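Phosphoribosylamine--glycine ligase (PDB 1VKZ) catalyses the ATP-dependent ligation of glycine to 5-phosphoribosylamine, giving glycinamide ribonucleotide, ADP and phosphate in de novo purine biosynthesis. Local coordinates at residues Lys111-Lys116 against Asp253-Gly258; Lys115-Arg120 against Glu260-Ala265. All coordinates share one frame; numbering follows the deposited sequence.

In the fold
Contact 1 (111-116 against 253-258) and contact 2 (115-120 against 260-265) join the same two helices, 107-116 and 242-261, and the centres of the two contacts lie about 3 Å apart. Contact 1 is buried, a ring packed on helix backbone; contact 2, where both helices end, is a polar surface contact. They merge directly: Gly258 CA packs 3.6 Å from Tyr117 CG, and Phe113 CE2 lies 3.6 Å from Ile119 CD1. A probable hydrogen bond, Ile119 N to Met114 O at 2.8 Å, closes the first helix. Neither contact forms part of the active site; in contact 1 the side chain of Thr255 stays about 11 Å from that of Asn287, a predicted magnesium ligand.

Contact 1 of 2, residues Lys111-Lys116 against Asp253-Gly258; sequences KRFMKK and DKTLWG
Phe113 reaches from helix 107-116 to the backbone of helix 242-261, where its ring meets Thr255 and Gly258 edge-on. CZ lies 3.5 Å from Thr255 O, and this carbonyl oxygen sits in the ring plane, so it faces the C-H rim of the phenyl group. Beside it, CE1 approaches Gly258 C at 3.6 Å. The ring gets there because CG is anti to the backbone N (chi1 176°), which, with CB already directed toward the other helix, carries the ring across to it. Gly258 makes room: a modelled CB at this position would fall 2.6 Å from Phe113 CZ, a clash. Thr255 adds its methyl, CG2 standing 4.2 Å from Phe113 CE2, with the two side chains crossing at about a right angle. An alanine in place of Phe113 is likely to open a gap between the two helices, beside Gly258 and the Thr255 carbonyl.

Further out, Thr255 OG1 hydrogen-bonds to Leu251 O in its own helix and to Tyr286 OH on strand 280-287, which fixes the hydroxyl and the methyl together. Tyr286 and Ile119 also touch Phe113, while the ring of Tyr117 meets it with planes at about 50°. The closest CA pair, Phe113 to Gly258, is 7.5 Å apart: a close helix-helix packing of an aromatic ring against a glycine, within the ATP-grasp domain.

Contact 2 of 2, residues Lys115-Arg120 against Glu260-Ala265; sequences KKYGIR and EKEGYA
The backbones stay well apart, the nearest CA atoms, of Tyr117 and Lys261, lying at 9.2 Å, so side chains bridge the gap where both helices end. Lys116 and Tyr117 converge on one carboxylate oxygen, Glu262 OE2. Lys116 NZ forms a salt bridge at 2.6 Å to OE2, which accepts it through its syn lone pair; the lysine chain is extended beyond CG and comes from the direction opposite to the glutamate. Tyr117 OH donates to the same oxygen at 2.7 Å, but from above the carboxylate plane, 56° out of it, with ring and carboxylate planes 75° apart.

Both segments leave their helices through Schellman motifs, with Gly118 and Gly263 at positive phi. At Gly118 the inner bond, to Lys115 O, is weak, while Ile119 N reaches Met114 O. Gly263 N bonds back to Glu260 O at 2.8 Å, and this turn includes Glu262. That side chain bends at chi2 (-49°), which helps bring its carboxylate round to the tyrosine. Lys261 contributes its aliphatic part: CB lies 3.7 Å from Tyr117 CE1, obliquely to the ring, and CG is 3.5 Å from Tyr117 OH. Its NZ stays 5.8 Å from Lys116 NZ, whose charge Glu262 probably offsets.

Contact 1 of 2, residues Lys111-Lys116 against Asp253-Gly258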
loop_
_atom_site.group_PDB
_atom_site.type_symbol
_atom_site.label_atom_id
_atom_site.label_comp_id
_atom_site.label_asym_id
_atom_site.label_seq_id
_atom_site.Cartn_x
_atom_site.Cartn_y
_atom_site.Cartn_z
ATOM N N LYS A 111 -13.997 -3.172 -11.592
ATOM C CA LYS A 111 -14.780 -2.229 -12.405
ATOM C C LYS A 111 -16.220 -2.618 -12.575
ATOM O O LYS A 111 -17.098 -1.758 -12.581
ATOM C CB LYS A 111 -14.157 -2.085 -13.784
ATOM C CG LYS A 111 -12.996 -1.186 -13.796
ATOM C CD LYS A 111 -13.392 0.210 -13.323
ATOM C CE LYS A 111 -12.654 1.319 -14.074
ATOM N NZ LYS A 111 -13.366 2.639 -13.955
ATOM N N ARG A 112 -16.475 -3.916 -12.736
ATOM C CA ARG A 112 -17.838 -4.376 -12.905
ATOM C C ARG A 112 -18.609 -4.266 -11.610
ATOM O O ARG A 112 -19.795 -3.950 -11.581
ATOM C CB ARG A 112 -17.825 -5.776 -13.479
ATOM C CG ARG A 112 -17.623 -5.721 -14.981
ATOM C CD ARG A 112 -16.994 -6.927 -15.570
ATOM N NE ARG A 112 -16.821 -6.819 -17.011
ATOM C CZ ARG A 112 -16.384 -7.821 -17.766
ATOM N NH1 ARG A 112 -16.036 -8.982 -17.211
ATOM N NH2 ARG A 112 -16.275 -7.661 -19.076
ATOM N N PHE A 113 -17.892 -4.520 -10.538
ATOM C CA PHE A 113 -18.400 -4.366 -9.198
ATOM C C PHE A 113 -18.880 -2.931 -8.996
ATOM O O PHE A 113 -20.029 -2.684 -8.634
ATOM C CB PHE A 113 -17.267 -4.700 -8.224
ATOM C CG PHE A 113 -17.619 -4.487 -6.794
ATOM C CD1 PHE A 113 -18.388 -5.405 -6.120
ATOM C CD2 PHE A 113 -17.215 -3.356 -6.133
ATOM C CE1 PHE A 113 -18.703 -5.197 -4.800
ATOM C CE2 PHE A 113 -17.556 -3.134 -4.811
ATOM C CZ PHE A 113 -18.294 -4.054 -4.151
HETATM N N MSE A 114 -17.994 -1.980 -9.255
HETATM C CA MSE A 114 -18.322 -0.586 -9.069
HETATM C C MSE A 114 -19.518 -0.087 -9.955
HETATM O O MSE A 114 -20.368 0.707 -9.524
HETATM C CB MSE A 114 -17.075 0.223 -9.337
HETATM C CG MSE A 114 -15.985 -0.017 -8.353
HETATM SE SE MSE A 114 -14.492 1.199 -8.680
HETATM C CE MSE A 114 -13.178 0.096 -9.688
ATOM N N LYS A 115 -19.561 -0.533 -11.206
ATOM C CA LYS A 115 -20.684 -0.203 -12.074
ATOM C C LYS A 115 -21.973 -0.724 -11.423
ATOM O O LYS A 115 -22.931 0.003 -11.287
ATOM C CB LYS A 115 -20.493 -0.808 -13.466
ATOM C CG LYS A 115 -21.329 -0.137 -14.582
ATOM C CD LYS A 115 -21.656 -1.100 -15.736
ATOM C CE LYS A 115 -20.413 -1.535 -16.518
ATOM N NZ LYS A 115 -20.631 -2.728 -17.421
ATOM N N LYS A 116 -21.946 -1.979 -10.980
ATOM C CA LYS A 116 -23.078 -2.627 -10.301
ATOM C C LYS A 116 -23.559 -1.855 -9.061
ATOM O O LYS A 116 -24.733 -1.528 -8.926
ATOM C CB LYS A 116 -22.674 -4.044 -9.887
ATOM C CG LYS A 116 -23.778 -5.081 -9.949
ATOM C CD LYS A 116 -23.301 -6.405 -9.381
ATOM C CE LYS A 116 -24.430 -7.390 -9.294
ATOM N NZ LYS A 116 -24.155 -8.459 -8.302
ATOM N N ASP A 253 -18.842 3.265 2.089
ATOM C CA ASP A 253 -20.133 2.661 2.367
ATOM C C ASP A 253 -20.650 1.838 1.193
ATOM O O ASP A 253 -21.145 0.724 1.402
ATOM C CB ASP A 253 -21.183 3.705 2.775
ATOM C CG ASP A 253 -21.353 3.811 4.292
ATOM O OD1 ASP A 253 -21.087 2.795 5.007
ATOM O OD2 ASP A 253 -21.764 4.874 4.844
ATOM N N LYS A 254 -20.565 2.376 -0.025
ATOM C CA LYS A 254 -21.174 1.712 -1.177
ATOM C C LYS A 254 -20.364 0.487 -1.552
ATOM O O LYS A 254 -20.918 -0.521 -1.962
ATOM C CB LYS A 254 -21.337 2.651 -2.363
ATOM C CG LYS A 254 -22.675 3.415 -2.466
ATOM C CD LYS A 254 -22.656 4.283 -3.747
ATOM C CE LYS A 254 -24.046 4.668 -4.278
ATOM N NZ LYS A 254 -24.632 5.896 -3.623
ATOM N N THR A 255 -19.052 0.569 -1.343
ATOM C CA THR A 255 -18.131 -0.560 -1.526
ATOM C C THR A 255 -18.392 -1.672 -0.536
ATOM O O THR A 255 -18.420 -2.844 -0.903
ATOM C CB THR A 255 -16.685 -0.085 -1.380
ATOM O OG1 THR A 255 -16.377 0.854 -2.420
ATOM C CG2 THR A 255 -15.697 -1.234 -1.622
ATOM N N LEU A 256 -18.578 -1.320 0.723
ATOM C CA LEU A 256 -18.867 -2.328 1.741
ATOM C C LEU A 256 -20.244 -2.947 1.601
ATOM O O LEU A 256 -20.416 -4.161 1.839
ATOM C CB LEU A 256 -18.675 -1.739 3.128
ATOM C CG LEU A 256 -17.235 -1.285 3.311
ATOM C CD1 LEU A 256 -17.042 -0.642 4.663
ATOM C CD2 LEU A 256 -16.303 -2.471 3.093
ATOM N N TRP A 257 -21.234 -2.136 1.240
ATOM C CA TRP A 257 -22.570 -2.660 0.922
ATOM C C TRP A 257 -22.465 -3.669 -0.224
ATOM O O TRP A 257 -23.010 -4.786 -0.125
ATOM C CB TRP A 257 -23.563 -1.534 0.607
ATOM C CG TRP A 257 -24.770 -1.980 -0.135
ATOM C CD1 TRP A 257 -25.175 -1.561 -1.366
ATOM C CD2 TRP A 257 -25.716 -2.961 0.286
ATOM N NE1 TRP A 257 -26.319 -2.215 -1.740
ATOM C CE2 TRP A 257 -26.670 -3.089 -0.741
ATOM C CE3 TRP A 257 -25.841 -3.774 1.427
ATOM C CZ2 TRP A 257 -27.743 -3.979 -0.654
ATOM C CZ3 TRP A 257 -26.902 -4.665 1.509
ATOM C CH2 TRP A 257 -27.835 -4.756 0.482
ATOM N N GLY A 258 -21.746 -3.299 -1.283
ATOM C CA GLY A 258 -21.581 -4.177 -2.421
ATOM C C GLY A 258 -20.981 -5.515 -2.037
ATOM O O GLY A 258 -21.449 -6.552 -2.494
#

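Contact 2 of 2, residues Lys115-Arg120 against Glu260-Ala265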
loop_
_atom_site.group_PDB
_atom_site.type_symbol
_atom_site.label_atom_id
_atom_site.label_comp_id
_atom_site.label_asym_id
_atom_site.label_seq_id
_atom_site.Cartn_x
_atom_site.Cartn_y
_atom_site.Cartn_z
ATOM N N LYS A 115 -19.561 -0.533 -11.206
ATOM C CA LYS A 115 -20.684 -0.203 -12.074
ATOM C C LYS A 115 -21.973 -0.724 -11.423
ATOM O O LYS A 115 -22.931 0.003 -11.287
ATOM C CB LYS A 115 -20.493 -0.808 -13.466
ATOM C CG LYS A 115 -21.329 -0.137 -14.582
ATOM C CD LYS A 115 -21.656 -1.100 -15.736
ATOM C CE LYS A 115 -20.413 -1.535 -16.518
ATOM N NZ LYS A 115 -20.631 -2.728 -17.421
ATOM N N LYS A 116 -21.946 -1.979 -10.980
ATOM C CA LYS A 116 -23.078 -2.627 -10.301
ATOM C C LYS A 116 -23.559 -1.855 -9.061
ATOM O O LYS A 116 -24.733 -1.528 -8.926
ATOM C CB LYS A 116 -22.674 -4.044 -9.887
ATOM C CG LYS A 116 -23.778 -5.081 -9.949
ATOM C CD LYS A 116 -23.301 -6.405 -9.381
ATOM C CE LYS A 116 -24.430 -7.390 -9.294
ATOM N NZ LYS A 116 -24.155 -8.459 -8.302
ATOM N N TYR A 117 -22.650 -1.537 -8.163
ATOM C CA TYR A 117 -23.049 -0.917 -6.931
ATOM C C TYR A 117 -23.000 0.630 -6.944
ATOM O O TYR A 117 -23.060 1.270 -5.901
ATOM C CB TYR A 117 -22.234 -1.578 -5.803
ATOM C CG TYR A 117 -22.607 -3.035 -5.637
ATOM C CD1 TYR A 117 -23.838 -3.390 -5.084
ATOM C CD2 TYR A 117 -21.779 -4.060 -6.082
ATOM C CE1 TYR A 117 -24.224 -4.728 -4.944
ATOM C CE2 TYR A 117 -22.162 -5.410 -5.948
ATOM C CZ TYR A 117 -23.385 -5.727 -5.376
ATOM O OH TYR A 117 -23.791 -7.029 -5.223
ATOM N N GLY A 118 -22.927 1.229 -8.130
ATOM C CA GLY A 118 -22.993 2.699 -8.288
ATOM C C GLY A 118 -21.851 3.460 -7.636
ATOM O O GLY A 118 -22.073 4.504 -7.036
ATOM N N ILE A 119 -20.633 2.922 -7.759
ATOM C CA ILE A 119 -19.444 3.491 -7.160
ATOM C C ILE A 119 -18.715 4.316 -8.233
ATOM O O ILE A 119 -18.391 3.825 -9.319
ATOM C CB ILE A 119 -18.557 2.372 -6.606
ATOM C CG1 ILE A 119 -19.248 1.653 -5.424
ATOM C CG2 ILE A 119 -17.215 2.907 -6.147
ATOM C CD1 ILE A 119 -18.850 0.234 -5.302
ATOM N N ARG A 120 -18.457 5.581 -7.919
ATOM C CA ARG A 120 -18.029 6.522 -8.921
ATOM C C ARG A 120 -16.642 6.155 -9.389
ATOM O O ARG A 120 -15.704 6.097 -8.611
ATOM C CB ARG A 120 -18.077 7.951 -8.386
ATOM C CG ARG A 120 -17.742 9.011 -9.429
ATOM C CD ARG A 120 -17.719 10.451 -8.884
ATOM N NE ARG A 120 -18.926 10.792 -8.120
ATOM C CZ ARG A 120 -19.089 10.631 -6.804
ATOM N NH1 ARG A 120 -18.129 10.122 -6.054
ATOM N NH2 ARG A 120 -20.232 10.987 -6.231
ATOM N N GLU A 260 -21.222 -6.944 0.958
ATOM C CA GLU A 260 -22.254 -7.650 1.702
ATOM C C GLU A 260 -23.289 -8.197 0.742
ATOM O O GLU A 260 -23.668 -9.341 0.857
ATOM C CB GLU A 260 -22.932 -6.758 2.735
ATOM C CG GLU A 260 -22.339 -6.834 4.137
ATOM C CD GLU A 260 -23.286 -6.246 5.201
ATOM O OE1 GLU A 260 -24.449 -5.831 4.872
ATOM O OE2 GLU A 260 -22.860 -6.204 6.385
ATOM N N LYS A 261 -23.738 -7.384 -0.208
ATOM C CA LYS A 261 -24.664 -7.870 -1.193
ATOM C C LYS A 261 -24.106 -9.026 -2.074
ATOM O O LYS A 261 -24.875 -9.862 -2.554
ATOM C CB LYS A 261 -25.206 -6.727 -2.050
ATOM C CG LYS A 261 -26.395 -7.166 -2.920
ATOM C CD LYS A 261 -27.585 -6.281 -2.725
ATOM C CE LYS A 261 -28.769 -6.800 -3.474
ATOM N NZ LYS A 261 -28.550 -6.854 -4.940
ATOM N N GLU A 262 -22.783 -9.101 -2.263
ATOM C CA GLU A 262 -22.189 -10.303 -2.901
ATOM C C GLU A 262 -22.149 -11.536 -1.972
ATOM O O GLU A 262 -21.848 -12.636 -2.426
ATOM C CB GLU A 262 -20.784 -10.021 -3.481
ATOM C CG GLU A 262 -20.766 -9.160 -4.741
ATOM C CD GLU A 262 -21.741 -9.622 -5.812
ATOM O OE1 GLU A 262 -22.003 -10.846 -5.892
ATOM O OE2 GLU A 262 -22.263 -8.770 -6.574
ATOM N N GLY A 263 -22.460 -11.363 -0.690
ATOM C CA GLY A 263 -22.629 -12.474 0.236
ATOM C C GLY A 263 -21.497 -12.631 1.224
ATOM O O GLY A 263 -21.472 -13.583 2.011
ATOM N N TYR A 264 -20.567 -11.694 1.185
ATOM C CA TYR A 264 -19.317 -11.763 1.925
ATOM C C TYR A 264 -19.258 -10.620 2.900
ATOM O O TYR A 264 -20.075 -9.708 2.803
ATOM C CB TYR A 264 -18.170 -11.696 0.918
ATOM C CG TYR A 264 -18.290 -12.840 -0.057
ATOM C CD1 TYR A 264 -17.929 -14.112 0.324
ATOM C CD2 TYR A 264 -18.812 -12.658 -1.329
ATOM C CE1 TYR A 264 -18.056 -15.182 -0.532
ATOM C CE2 TYR A 264 -18.934 -13.730 -2.208
ATOM C CZ TYR A 264 -18.553 -14.995 -1.794
ATOM O OH TYR A 264 -18.665 -16.106 -2.610
ATOM N N ALA A 265 -18.313 -10.674 3.837
ATOM C CA ALA A 265 -18.099 -9.592 4.796
ATOM C C ALA A 265 -16.649 -9.204 4.768
ATOM O O ALA A 265 -15.786 -10.038 4.880
ATOM C CB ALA A 265 -18.485 -10.013 6.205
#